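Local coordinates for protein ectoine hydroxylase (Sphingopyxis alaskensis RB2256, PDB 4Q5O) that hydroxylates L-ectoine to 5-hydroxyectoine, a compatible solute against osmotic stress, as an iron-dependent homodimeric dioxygenase that consumes 2-oxoglutarate, at residues 102-107 / 131-136; 137-142 / 264-269; 121-126 / 168-173; 278-283 / 293-298. All coordinates share one frame; numbering follows the deposited sequence.

Contact 1 (102-107 / 131-136); sequences EIHAQS and VYIHQS. With 6CS ((4S,5S)-5-hydroxy-2-methyl-1,4,5,6-tetrahydropyrimidine-4-carboxylic acid), chain E.
The imidazole of His104 lies with one face against Ile133 and its ND1 edge at Ser136, and here the two segments pack most tightly. CG2 of Ile133 sits squarely over the ring, 3.6 Å from the centroid of the His104 ring and 7° off its normal, a CH-pi contact. At the ring edge, near its plane, ND1 of His104 shares a hydrogen bond of 2.8 Å with OG of Ser136. The hydroxyl reaches this position because it is folded between the backbone N and carbonyl carbon of Ser136 (chi1 66°), which turns it toward the first turn of helix 103-106. CD1 of Ile103 packs against the same hydroxyl, 3.5 Å from Ser136 OG. The short helix thus lies against strand 131-141, a strand of the large sheet of the double-stranded beta-helix (cupin) core, where the chain turns a corner at His134. At the N-cap of the helix, the N-H of Glu102 makes a weak bond, 3.4 Å long, to O of Ser136, and the Glu102 carboxylate forms a salt bridge with Arg294. Toward solvent the packing thins: the other face of the His104 ring meets CB of Ala105, 4.3 Å above the plane and offset toward the rim, and Ala105 itself is exposed. On the far side of the strand Gln135, which binds ectoine, lies beside the hydroxyectoine.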
loop_
_atom_site.group_PDB
_atom_site.type_symbol
_atom_site.label_atom_id
_atom_site.label_comp_id
_atom_site.label_asym_id
_atom_site.label_seq_id
_atom_site.Cartn_x
_atom_site.Cartn_y
_atom_site.Cartn_z
ATOM N N GLU A 102 23.152 0.436 13.960
ATOM C CA GLU A 102 24.618 0.462 13.917
ATOM C C GLU A 102 25.233 -0.690 13.122
ATOM O O GLU A 102 26.198 -1.300 13.572
ATOM C CB GLU A 102 25.216 0.477 15.333
ATOM C CG GLU A 102 25.005 1.770 16.125
ATOM C CD GLU A 102 25.915 2.933 15.692
ATOM O OE1 GLU A 102 27.166 2.788 15.746
ATOM O OE2 GLU A 102 25.370 4.007 15.320
ATOM N N ILE A 103 24.666 -0.997 11.957
ATOM C CA ILE A 103 25.225 -2.032 11.100
ATOM C C ILE A 103 26.419 -1.477 10.354
ATOM O O ILE A 103 27.221 -2.236 9.822
ATOM C CB ILE A 103 24.201 -2.576 10.063
ATOM C CG1 ILE A 103 23.295 -1.457 9.588
ATOM C CG2 ILE A 103 23.383 -3.746 10.618
ATOM C CD1 ILE A 103 23.765 -0.822 8.327
ATOM N N HIS A 104 26.544 -0.149 10.314
ATOM C CA HIS A 104 27.679 0.484 9.640
ATOM C C HIS A 104 28.914 0.259 10.503
ATOM O O HIS A 104 30.051 0.472 10.076
ATOM C CB HIS A 104 27.424 1.971 9.413
ATOM C CG HIS A 104 27.607 2.813 10.640
ATOM N ND1 HIS A 104 26.738 2.775 11.714
ATOM C CD2 HIS A 104 28.558 3.725 10.961
ATOM C CE1 HIS A 104 27.148 3.625 12.640
ATOM N NE2 HIS A 104 28.250 4.214 12.207
ATOM N N ALA A 105 28.652 -0.196 11.726
ATOM C CA ALA A 105 29.661 -0.497 12.730
ATOM C C ALA A 105 29.805 -2.014 12.923
ATOM O O ALA A 105 30.895 -2.565 12.779
ATOM C CB ALA A 105 29.276 0.168 14.043
ATOM N N GLN A 106 28.696 -2.679 13.240
ATOM C CA GLN A 106 28.662 -4.117 13.503
ATOM C C GLN A 106 28.967 -5.014 12.296
ATOM O O GLN A 106 29.260 -6.200 12.476
ATOM C CB GLN A 106 27.299 -4.540 14.108
ATOM C CG GLN A 106 26.849 -3.795 15.384
ATOM C CD GLN A 106 25.750 -4.532 16.159
ATOM O OE1 GLN A 106 26.021 -5.520 16.861
ATOM N NE2 GLN A 106 24.504 -4.048 16.040
ATOM N N SER A 107 28.863 -4.490 11.075
ATOM C CA SER A 107 29.194 -5.306 9.902
ATOM C C SER A 107 30.230 -4.651 9.015
ATOM O O SER A 107 30.049 -3.526 8.556
ATOM C CB SER A 107 27.966 -5.683 9.070
ATOM O OG SER A 107 28.349 -6.390 7.896
ATOM N N VAL A 131 31.439 13.867 5.547
ATOM C CA VAL A 131 30.256 13.276 6.165
ATOM C C VAL A 131 30.642 12.162 7.121
ATOM O O VAL A 131 31.817 11.830 7.259
ATOM C CB VAL A 131 29.295 12.675 5.107
ATOM C CG1 VAL A 131 28.891 13.722 4.090
ATOM C CG2 VAL A 131 29.948 11.475 4.416
ATOM N N TYR A 132 29.628 11.579 7.756
ATOM C CA TYR A 132 29.779 10.416 8.617
ATOM C C TYR A 132 28.393 9.828 8.866
ATOM O O TYR A 132 27.380 10.467 8.608
ATOM C CB TYR A 132 30.440 10.803 9.951
ATOM C CG TYR A 132 29.539 11.585 10.876
ATOM C CD1 TYR A 132 29.277 12.938 10.654
ATOM C CD2 TYR A 132 28.941 10.974 11.973
ATOM C CE1 TYR A 132 28.438 13.663 11.506
ATOM C CE2 TYR A 132 28.114 11.685 12.820
ATOM C CZ TYR A 132 27.862 13.026 12.585
ATOM O OH TYR A 132 27.024 13.716 13.431
ATOM N N ILE A 133 28.342 8.611 9.379
ATOM C CA ILE A 133 27.062 7.993 9.648
ATOM C C ILE A 133 26.478 8.464 10.978
ATOM O O ILE A 133 27.057 8.234 12.044
ATOM C CB ILE A 133 27.165 6.458 9.645
ATOM C CG1 ILE A 133 27.960 5.961 8.423
ATOM C CG2 ILE A 133 25.777 5.826 9.755
ATOM C CD1 ILE A 133 27.504 6.516 7.075
ATOM N N HIS A 134 25.329 9.128 10.892
ATOM C CA HIS A 134 24.551 9.566 12.049
ATOM C C HIS A 134 23.784 8.384 12.631
ATOM O O HIS A 134 23.566 8.299 13.844
ATOM C CB HIS A 134 23.569 10.670 11.623
ATOM C CG HIS A 134 22.392 10.823 12.530
ATOM N ND1 HIS A 134 22.358 11.743 13.555
ATOM C CD2 HIS A 134 21.194 10.189 12.557
ATOM C CE1 HIS A 134 21.194 11.665 14.179
ATOM N NE2 HIS A 134 20.468 10.729 13.594
ATOM N N GLN A 135 23.377 7.480 11.740
ATOM C CA GLN A 135 22.536 6.318 12.055
ATOM C C GLN A 135 22.563 5.418 10.839
ATOM O O GLN A 135 22.501 5.895 9.711
ATOM C CB GLN A 135 21.086 6.710 12.358
ATOM C CG GLN A 135 20.083 5.542 12.249
ATOM C CD GLN A 135 18.627 5.921 12.556
ATOM O OE1 GLN A 135 18.352 6.800 13.375
ATOM N NE2 GLN A 135 17.689 5.245 11.896
ATOM N N SER A 136 22.682 4.119 11.054
ATOM C CA SER A 136 22.484 3.189 9.973
ATOM C C SER A 136 21.510 2.132 10.470
ATOM O O SER A 136 21.266 2.029 11.661
ATOM C CB SER A 136 23.810 2.588 9.537
ATOM O OG SER A 136 24.344 1.802 10.573
HETATM O O 6CS E . 10.960 6.911 13.569
HETATM C C 6CS E . 11.090 8.015 12.949
HETATM O OXT 6CS E . 10.085 8.783 12.903
HETATM C CA 6CS E . 12.422 8.421 12.362
HETATM N N 6CS E . 13.315 7.855 13.318
HETATM C CAI 6CS E . 14.502 7.338 13.085
HETATM C CAA 6CS E . 15.212 6.767 14.283
HETATM N NAG 6CS E . 15.087 7.303 11.782
HETATM C CG2 6CS E . 14.302 7.872 10.758
HETATM C CB 6CS E . 12.789 8.029 10.912
HETATM O OG1 6CS E . 12.454 9.159 10.061
#

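Contact 2 (137-142 / 264-269); sequences RLNYKP and RANAFL. With AKG (2-oxoglutaric acid), chain D; 6CS ((4S,5S)-5-hydroxy-2-methyl-1,4,5,6-tetrahydropyrimidine-4-carboxylic acid), chain E.
Lys141 and Arg264 pair through two backbone hydrogen bonds, one from each N to the other's O, both 2.6 Å. Asn139 with Asn266 and Arg137 with Phe268 repeat this double bonding along the antiparallel ladder. The two asparagine side chains lie side by side, their amide planes 23° apart, and ND2 of Asn139 donates a hydrogen bond of 3.3 Å to OD1 of Asn266; Ser99 and Ser173 bind their other amide ends. On the same face NZ of Lys141 gives a 3.0 Å hydrogen bond to O3 of the distal carboxylate of 2-oxoglutarate. The strands are neighbours in the large sheet of the double-stranded beta-helix fold, with the ligands inside it. Bends at chi3 and chi4 carry the Lys141 ammonium there while its CE rests centrally over the Arg264 guanidinium, 3.5 Å above the plane. NH1 of Arg264 is hydrogen-bonded to Gly184 O. Were Arg264 cut back to an alanine, Gly184 O would probably lose this donor and the Lys141 chain its flat support. Farther along, O2 of 2-oxoglutarate stands 3.4 Å above the centre of the Phe268 ring. On the reverse face Tyr140 CD1 packs 4.4 Å from Ala265 CB.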
loop_
_atom_site.group_PDB
_atom_site.type_symbol
_atom_site.label_atom_id
_atom_site.label_comp_id
_atom_site.label_asym_id
_atom_site.label_seq_id
_atom_site.Cartn_x
_atom_site.Cartn_y
_atom_site.Cartn_z
ATOM N N ARG A 137 20.930 1.363 9.561
ATOM C CA ARG A 137 19.986 0.327 9.957
ATOM C C ARG A 137 19.981 -0.753 8.883
ATOM O O ARG A 137 20.298 -0.470 7.726
ATOM C CB ARG A 137 18.584 0.927 10.107
ATOM C CG ARG A 137 17.743 0.258 11.191
ATOM C CD ARG A 137 16.266 0.659 11.160
ATOM N NE ARG A 137 16.045 2.074 11.458
ATOM C CZ ARG A 137 14.935 2.550 12.022
ATOM N NH1 ARG A 137 13.948 1.716 12.358
ATOM N NH2 ARG A 137 14.818 3.857 12.263
ATOM N N LEU A 138 19.666 -1.992 9.262
ATOM C CA LEU A 138 19.277 -3.011 8.280
ATOM C C LEU A 138 17.872 -3.484 8.634
ATOM O O LEU A 138 17.620 -3.859 9.782
ATOM C CB LEU A 138 20.246 -4.187 8.266
ATOM C CG LEU A 138 19.900 -5.422 7.419
ATOM C CD1 LEU A 138 20.155 -5.219 5.928
ATOM C CD2 LEU A 138 20.665 -6.637 7.908
ATOM N N ASN A 139 16.973 -3.454 7.647
ATOM C CA ASN A 139 15.535 -3.703 7.852
ATOM C C ASN A 139 15.015 -4.889 7.083
ATOM O O ASN A 139 15.149 -4.951 5.872
ATOM C CB ASN A 139 14.707 -2.510 7.371
ATOM C CG ASN A 139 14.777 -1.341 8.297
ATOM O OD1 ASN A 139 14.655 -1.495 9.505
ATOM N ND2 ASN A 139 14.981 -0.153 7.740
ATOM N N TYR A 140 14.393 -5.818 7.782
ATOM C CA TYR A 140 13.618 -6.857 7.134
ATOM C C TYR A 140 12.130 -6.659 7.490
ATOM O O TYR A 140 11.751 -6.800 8.648
ATOM C CB TYR A 140 14.104 -8.252 7.566
ATOM C CG TYR A 140 13.342 -9.360 6.884
ATOM C CD1 TYR A 140 13.699 -9.785 5.616
ATOM C CD2 TYR A 140 12.228 -9.951 7.492
ATOM C CE1 TYR A 140 12.983 -10.771 4.972
ATOM C CE2 TYR A 140 11.506 -10.953 6.857
ATOM C CZ TYR A 140 11.890 -11.358 5.593
ATOM O OH TYR A 140 11.192 -12.357 4.938
ATOM N N LYS A 141 11.292 -6.309 6.516
ATOM C CA LYS A 141 9.847 -6.253 6.758
ATOM C C LYS A 141 9.136 -7.365 5.973
ATOM O O LYS A 141 9.008 -7.289 4.752
ATOM C CB LYS A 141 9.269 -4.857 6.444
ATOM C CG LYS A 141 9.900 -3.708 7.277
ATOM C CD LYS A 141 9.034 -2.421 7.366
ATOM C CE LYS A 141 9.264 -1.404 6.210
ATOM N NZ LYS A 141 10.505 -0.555 6.298
ATOM N N PRO A 142 8.655 -8.400 6.682
ATOM C CA PRO A 142 8.140 -9.595 6.003
ATOM C C PRO A 142 6.826 -9.271 5.309
ATOM O O PRO A 142 6.213 -8.234 5.602
ATOM C CB PRO A 142 7.882 -10.555 7.161
ATOM C CG PRO A 142 7.436 -9.630 8.285
ATOM C CD PRO A 142 8.249 -8.356 8.106
ATOM N N ARG A 264 9.817 -6.683 2.352
ATOM C CA ARG A 264 10.561 -5.463 2.125
ATOM C C ARG A 264 11.903 -5.662 2.854
ATOM O O ARG A 264 11.927 -6.165 3.978
ATOM C CB ARG A 264 9.790 -4.262 2.689
ATOM C CG ARG A 264 8.923 -3.465 1.672
ATOM C CD ARG A 264 8.141 -2.300 2.356
ATOM N NE ARG A 264 7.341 -2.765 3.503
ATOM C CZ ARG A 264 6.482 -2.033 4.226
ATOM N NH1 ARG A 264 6.254 -0.749 3.955
ATOM N NH2 ARG A 264 5.835 -2.607 5.237
ATOM N N ALA A 265 13.010 -5.303 2.207
ATOM C CA ALA A 265 14.313 -5.335 2.861
ATOM C C ALA A 265 15.234 -4.248 2.302
ATOM O O ALA A 265 15.282 -4.037 1.085
ATOM C CB ALA A 265 14.950 -6.708 2.726
ATOM N N ASN A 266 15.941 -3.544 3.184
ATOM C CA ASN A 266 16.785 -2.437 2.748
ATOM C C ASN A 266 17.888 -2.098 3.741
ATOM O O ASN A 266 17.764 -2.361 4.935
ATOM C CB ASN A 266 15.955 -1.176 2.435
ATOM C CG ASN A 266 15.456 -0.463 3.693
ATOM O OD1 ASN A 266 14.855 -1.077 4.580
ATOM N ND2 ASN A 266 15.701 0.845 3.766
ATOM N N ALA A 267 18.971 -1.524 3.237
ATOM C CA ALA A 267 20.006 -0.961 4.091
ATOM C C ALA A 267 19.820 0.561 4.166
ATOM O O ALA A 267 19.928 1.269 3.155
ATOM C CB ALA A 267 21.378 -1.302 3.536
ATOM N N PHE A 268 19.537 1.070 5.359
ATOM C CA PHE A 268 19.300 2.499 5.528
ATOM C C PHE A 268 20.531 3.215 6.112
ATOM O O PHE A 268 21.060 2.805 7.145
ATOM C CB PHE A 268 18.075 2.679 6.418
ATOM C CG PHE A 268 17.655 4.104 6.602
ATOM C CD1 PHE A 268 17.216 4.851 5.527
ATOM C CD2 PHE A 268 17.667 4.692 7.870
ATOM C CE1 PHE A 268 16.812 6.167 5.700
ATOM C CE2 PHE A 268 17.262 6.013 8.049
ATOM C CZ PHE A 268 16.835 6.751 6.958
ATOM N N LEU A 269 20.971 4.288 5.459
ATOM C CA LEU A 269 22.222 4.984 5.818
ATOM C C LEU A 269 22.076 6.500 5.891
ATOM O O LEU A 269 21.907 7.158 4.867
ATOM C CB LEU A 269 23.297 4.711 4.771
ATOM C CG LEU A 269 23.823 3.298 4.660
ATOM C CD1 LEU A 269 24.818 3.188 3.491
ATOM C CD2 LEU A 269 24.469 2.958 5.993
HETATM C C1 AKG D . 13.033 3.782 7.903
HETATM O O1 AKG D . 12.961 2.707 8.572
HETATM O O2 AKG D . 14.183 4.248 7.619
HETATM C C2 AKG D . 11.754 4.508 7.453
HETATM O O5 AKG D . 11.549 5.680 7.728
HETATM C C3 AKG D . 10.697 3.789 6.642
HETATM C C4 AKG D . 9.495 3.600 7.530
HETATM C C5 AKG D . 9.891 2.617 8.615
HETATM O O3 AKG D . 9.713 1.382 8.424
HETATM O O4 AKG D . 10.401 3.021 9.701
HETATM O O 6CS E . 10.960 6.911 13.569
HETATM C C 6CS E . 11.090 8.015 12.949
HETATM O OXT 6CS E . 10.085 8.783 12.903
HETATM C CA 6CS E . 12.422 8.421 12.362
HETATM N N 6CS E . 13.315 7.855 13.318
HETATM C CAI 6CS E . 14.502 7.338 13.085
HETATM C CAA 6CS E . 15.212 6.767 14.283
HETATM N NAG 6CS E . 15.087 7.303 11.782
HETATM C CG2 6CS E . 14.302 7.872 10.758
HETATM C CB 6CS E . 12.789 8.029 10.912
HETATM O OG1 6CS E . 12.454 9.159 10.061
#

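Contact 3 (121-126 / 168-173); sequences DVARFL and RALSMS
Leu126 N donates a 2.8 Å hydrogen bond to Val122 O, one turn back in helix 117-127, and this turn holds Val122, Ala123 and Leu126 together on the side facing strand 169-175. No hydrogen bond crosses the contact; the joint is apolar, made largely by methyl groups. Leu170 carries most of it. Its CG lies between the backbone N and the carbonyl carbon (chi1 52°), which spreads the two methyls under the helix: CD2 meets CD1 of Leu126 at 3.7 Å, and CD1 meets CB of Ala123 at 4.0 Å. The side chains of Leu126 and Leu170 cross at about a right angle, with CD2 of Leu170 against both CB and CD1 of Leu126. Two residues on, the bent chain of Met172 lays its CE 4.2 Å from CB of Ala123 and at a looser distance from Val122. Helix and strand run nearly antiparallel, 154° between their directions, with axes 9.2 Å apart. The helix thus covers the outer face of the large sheet of the double-stranded beta-helix core. Leu246 of strand 244-248 extends the apolar layer beside Val122, Leu126 and Met172, Tyr271 of strand 264-273 touches Ala123, and Phe49 of helix 43-52 packs on Leu126.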
loop_
_atom_site.group_PDB
_atom_site.type_symbol
_atom_site.label_atom_id
_atom_site.label_comp_id
_atom_site.label_asym_id
_atom_site.label_seq_id
_atom_site.Cartn_x
_atom_site.Cartn_y
_atom_site.Cartn_z
ATOM N N ASP A 121 30.471 9.854 -1.893
ATOM C CA ASP A 121 30.821 11.038 -2.671
ATOM C C ASP A 121 29.608 11.860 -3.054
ATOM O O ASP A 121 29.698 13.073 -3.242
ATOM C CB ASP A 121 31.625 10.675 -3.915
ATOM C CG ASP A 121 33.105 10.621 -3.635
ATOM O OD1 ASP A 121 33.470 10.975 -2.497
ATOM O OD2 ASP A 121 33.893 10.247 -4.532
ATOM N N VAL A 122 28.463 11.207 -3.171
ATOM C CA VAL A 122 27.262 11.928 -3.524
ATOM C C VAL A 122 26.757 12.723 -2.321
ATOM O O VAL A 122 26.350 13.886 -2.451
ATOM C CB VAL A 122 26.196 10.989 -4.056
ATOM C CG1 VAL A 122 25.063 11.796 -4.690
ATOM C CG2 VAL A 122 26.811 10.044 -5.075
ATOM N N ALA A 123 26.800 12.104 -1.148
ATOM C CA ALA A 123 26.499 12.809 0.089
ATOM C C ALA A 123 27.465 13.991 0.292
ATOM O O ALA A 123 27.045 15.094 0.691
ATOM C CB ALA A 123 26.553 11.853 1.267
ATOM N N ARG A 124 28.753 13.765 0.009
ATOM C CA ARG A 124 29.767 14.796 0.242
ATOM C C ARG A 124 29.510 15.980 -0.657
ATOM O O ARG A 124 29.639 17.121 -0.221
ATOM C CB ARG A 124 31.196 14.256 0.076
ATOM C CG ARG A 124 31.650 13.400 1.265
ATOM C CD ARG A 124 32.923 12.611 0.978
ATOM N NE ARG A 124 34.075 13.487 0.803
ATOM C CZ ARG A 124 34.709 13.662 -0.352
ATOM N NH1 ARG A 124 34.313 13.009 -1.439
ATOM N NH2 ARG A 124 35.744 14.487 -0.416
ATOM N N PHE A 125 29.112 15.715 -1.898
ATOM C CA PHE A 125 28.746 16.784 -2.808
ATOM C C PHE A 125 27.460 17.474 -2.345
ATOM O O PHE A 125 27.454 18.686 -2.107
ATOM C CB PHE A 125 28.555 16.242 -4.208
ATOM C CG PHE A 125 27.909 17.213 -5.133
ATOM C CD1 PHE A 125 28.607 18.306 -5.603
ATOM C CD2 PHE A 125 26.589 17.044 -5.530
ATOM C CE1 PHE A 125 28.010 19.217 -6.463
ATOM C CE2 PHE A 125 25.985 17.953 -6.393
ATOM C CZ PHE A 125 26.696 19.036 -6.860
ATOM N N LEU A 126 26.378 16.696 -2.226
ATOM C CA LEU A 126 25.076 17.220 -1.815
ATOM C C LEU A 126 25.106 17.944 -0.471
ATOM O O LEU A 126 24.393 18.940 -0.290
ATOM C CB LEU A 126 24.045 16.098 -1.748
ATOM C CG LEU A 126 23.583 15.499 -3.065
ATOM C CD1 LEU A 126 22.739 14.275 -2.766
ATOM C CD2 LEU A 126 22.803 16.530 -3.880
ATOM N N ARG A 168 21.267 19.553 7.279
ATOM C CA ARG A 168 22.468 19.258 6.505
ATOM C C ARG A 168 22.727 17.747 6.455
ATOM O O ARG A 168 23.869 17.291 6.461
ATOM C CB ARG A 168 23.658 20.038 7.077
ATOM C CG ARG A 168 24.984 19.915 6.324
ATOM C CD ARG A 168 25.252 21.044 5.375
ATOM N NE ARG A 168 26.014 22.116 6.000
ATOM C CZ ARG A 168 27.233 22.497 5.621
ATOM N NH1 ARG A 168 27.854 21.886 4.612
ATOM N NH2 ARG A 168 27.826 23.500 6.247
ATOM N N ALA A 169 21.656 16.958 6.382
ATOM C CA ALA A 169 21.794 15.494 6.314
ATOM C C ALA A 169 20.901 14.860 5.249
ATOM O O ALA A 169 19.881 15.438 4.843
ATOM C CB ALA A 169 21.513 14.862 7.675
ATOM N N LEU A 170 21.284 13.670 4.791
ATOM C CA LEU A 170 20.431 12.928 3.876
ATOM C C LEU A 170 20.400 11.446 4.221
ATOM O O LEU A 170 21.317 10.922 4.865
ATOM C CB LEU A 170 20.869 13.138 2.422
ATOM C CG LEU A 170 22.337 12.885 2.078
ATOM C CD1 LEU A 170 22.573 11.428 1.728
ATOM C CD2 LEU A 170 22.788 13.784 0.935
ATOM N N SER A 171 19.340 10.776 3.775
ATOM C CA SER A 171 19.192 9.344 3.980
ATOM C C SER A 171 19.291 8.603 2.650
ATOM O O SER A 171 18.854 9.095 1.608
ATOM C CB SER A 171 17.859 9.048 4.658
ATOM O OG SER A 171 17.579 9.991 5.673
ATOM N N MET A 172 19.890 7.424 2.701
ATOM C CA MET A 172 20.060 6.553 1.545
ATOM C C MET A 172 19.447 5.219 1.885
ATOM O O MET A 172 19.834 4.578 2.867
ATOM C CB MET A 172 21.546 6.340 1.241
ATOM C CG MET A 172 22.285 7.613 0.869
ATOM S SD MET A 172 23.590 7.314 -0.363
ATOM C CE MET A 172 24.136 9.010 -0.610
ATOM N N SER A 173 18.472 4.804 1.093
ATOM C CA SER A 173 17.894 3.493 1.269
ATOM C C SER A 173 18.386 2.623 0.128
ATOM O O SER A 173 18.181 2.936 -1.045
ATOM C CB SER A 173 16.376 3.562 1.278
ATOM O OG SER A 173 15.833 2.252 1.287
#

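Contact 4 (278-283 / 293-298); sequences LEKPFG and ARRGEP
Leu278 leads the first segment into a corner made by residues 293-295, where it also touches Tyr132 and His134 of strand 131-141 and Asp162 of helix 154-162. Its CG stands opposite the carbonyl carbon (chi1 -71°), and the branch beyond splits: CD1 touches O of Arg294 at 3.3 Å, whereas CD2 packs 3.7 Å from CB of Ala293. CD2 also lies over the guanidinium of Arg295, 4.0 Å above the plane and toward its rim. At Glu279 the backbone takes over, its O coming 2.8 Å from NH2 of Arg295 at the edge of that group, though the angle is too poor for a hydrogen bond. CD of Pro281 ends the run 4.0 Å from NH2 of Arg295, whose NH1 makes a weak hydrogen bond to Asp162 O. Replacing Arg295 by alanine is likely to uncover Leu278 CD2 and remove that donor from Asp162 O. Two parts of the irregular chain that follows strand 264-273 are thus joined by an apolar Leu278 and a guanidinium whose positive charge probably gains from the nearby carbonyl oxygens.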
loop_
_atom_site.group_PDB
_atom_site.type_symbol
_atom_site.label_atom_id
_atom_site.label_comp_id
_atom_site.label_asym_id
_atom_site.label_seq_id
_atom_site.Cartn_x
_atom_site.Cartn_y
_atom_site.Cartn_z
ATOM N N LEU A 278 25.995 16.682 16.223
ATOM C CA LEU A 278 24.908 16.843 17.169
ATOM C C LEU A 278 25.314 17.697 18.359
ATOM O O LEU A 278 26.299 17.411 19.033
ATOM C CB LEU A 278 24.404 15.489 17.666
ATOM C CG LEU A 278 23.619 14.577 16.724
ATOM C CD1 LEU A 278 24.511 13.972 15.637
ATOM C CD2 LEU A 278 22.956 13.478 17.534
ATOM N N GLU A 279 24.550 18.755 18.597
ATOM C CA GLU A 279 24.597 19.480 19.851
ATOM C C GLU A 279 23.618 18.781 20.791
ATOM O O GLU A 279 23.234 17.640 20.539
ATOM C CB GLU A 279 24.184 20.934 19.632
ATOM C CG GLU A 279 25.025 21.668 18.591
ATOM C CD GLU A 279 24.694 23.151 18.509
ATOM O OE1 GLU A 279 24.097 23.691 19.473
ATOM O OE2 GLU A 279 25.031 23.780 17.479
ATOM N N LYS A 280 23.212 19.452 21.867
ATOM C CA LYS A 280 22.226 18.894 22.799
ATOM C C LYS A 280 20.826 19.030 22.208
ATOM O O LYS A 280 20.582 19.904 21.382
ATOM C CB LYS A 280 22.294 19.609 24.156
ATOM C CG LYS A 280 23.663 19.557 24.833
ATOM C CD LYS A 280 24.150 18.125 25.059
ATOM C CE LYS A 280 23.506 17.485 26.282
ATOM N NZ LYS A 280 23.982 16.089 26.466
ATOM N N PRO A 281 19.897 18.165 22.623
ATOM C CA PRO A 281 18.554 18.209 22.036
ATOM C C PRO A 281 17.838 19.565 22.158
ATOM O O PRO A 281 17.995 20.279 23.146
ATOM C CB PRO A 281 17.810 17.129 22.820
ATOM C CG PRO A 281 18.877 16.155 23.180
ATOM C CD PRO A 281 20.087 16.981 23.475
ATOM N N PHE A 282 17.059 19.915 21.139
ATOM C CA PHE A 282 16.261 21.135 21.162
ATOM C C PHE A 282 14.857 20.783 21.638
ATOM O O PHE A 282 13.842 21.258 21.115
ATOM C CB PHE A 282 16.206 21.780 19.781
ATOM C CG PHE A 282 17.544 22.172 19.233
ATOM C CD1 PHE A 282 17.937 23.501 19.218
ATOM C CD2 PHE A 282 18.400 21.222 18.711
ATOM C CE1 PHE A 282 19.155 23.877 18.703
ATOM C CE2 PHE A 282 19.628 21.590 18.195
ATOM C CZ PHE A 282 20.005 22.923 18.189
ATOM N N GLY A 283 14.815 19.919 22.632
ATOM C CA GLY A 283 13.585 19.600 23.317
ATOM C C GLY A 283 14.030 19.168 24.689
ATOM O O GLY A 283 15.160 19.453 25.077
ATOM N N ALA A 293 21.672 7.677 17.274
ATOM C CA ALA A 293 22.311 8.909 16.844
ATOM C C ALA A 293 23.731 8.986 17.387
ATOM O O ALA A 293 23.939 8.966 18.601
ATOM C CB ALA A 293 21.506 10.102 17.303
ATOM N N ARG A 294 24.699 9.054 16.476
ATOM C CA ARG A 294 26.111 9.164 16.818
ATOM C C ARG A 294 26.467 10.557 17.353
ATOM O O ARG A 294 26.524 11.530 16.605
ATOM C CB ARG A 294 26.979 8.808 15.600
ATOM C CG ARG A 294 28.509 8.972 15.777
ATOM C CD ARG A 294 29.149 7.834 16.607
ATOM N NE ARG A 294 29.830 6.778 15.833
ATOM C CZ ARG A 294 29.366 5.534 15.666
ATOM N NH1 ARG A 294 28.201 5.182 16.201
ATOM N NH2 ARG A 294 30.058 4.640 14.960
ATOM N N ARG A 295 26.662 10.640 18.666
ATOM C CA ARG A 295 27.332 11.768 19.317
ATOM C C ARG A 295 28.824 11.386 19.390
ATOM O O ARG A 295 29.159 10.204 19.298
ATOM C CB ARG A 295 26.732 11.996 20.712
ATOM C CG ARG A 295 25.352 11.351 20.914
ATOM C CD ARG A 295 24.695 11.810 22.208
ATOM N NE ARG A 295 24.513 13.259 22.204
ATOM C CZ ARG A 295 23.385 13.882 21.868
ATOM N NH1 ARG A 295 22.301 13.191 21.525
ATOM N NH2 ARG A 295 23.341 15.206 21.888
ATOM N N GLY A 296 29.732 12.346 19.519
ATOM C CA GLY A 296 29.415 13.749 19.623
ATOM C C GLY A 296 30.363 14.523 18.739
ATOM O O GLY A 296 29.943 15.448 18.046
ATOM N N GLU A 297 31.643 14.154 18.767
ATOM C CA GLU A 297 32.628 14.739 17.858
ATOM C C GLU A 297 33.165 13.674 16.920
ATOM O O GLU A 297 34.265 13.165 17.115
ATOM C CB GLU A 297 33.769 15.410 18.629
ATOM C CG GLU A 297 33.528 16.885 18.936
ATOM C CD GLU A 297 34.105 17.331 20.277
ATOM O OE1 GLU A 297 34.305 16.471 21.166
ATOM O OE2 GLU A 297 34.348 18.550 20.446
ATOM N N PRO A 298 32.385 13.338 15.879
ATOM C CA PRO A 298 32.751 12.236 14.985
ATOM C C PRO A 298 33.863 12.652 14.049
ATOM O O PRO A 298 34.022 13.841 13.770
ATOM C CB PRO A 298 31.472 12.010 14.180
ATOM C CG PRO A 298 30.861 13.377 14.102
ATOM C CD PRO A 298 31.186 14.060 15.406
#

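Overall arrangement
Contacts 1 and 2 follow one another along strand 131-141 and meet where Ser136 CB lies 3.6 Å from Leu269 CD2; both touch the bound hydroxyectoine. Contact 3 joins contact 2 through adjoining strands 169-175 and 264-273, with Leu269 N 2.8 Å from Met172 O, yet it lies on the outer side of the sheet. The side chain of Leu170 is about 12 Å from the bound iron. Contact 4 is tied to contact 1 by the salt bridge of Arg294 NH1 with Glu102 OE1, 2.6 Å, and the side chain of Ala293 is about 8 Å from the product. Contact 2 is nearest the metal, the side chain of Phe268 standing about 5 Å from it.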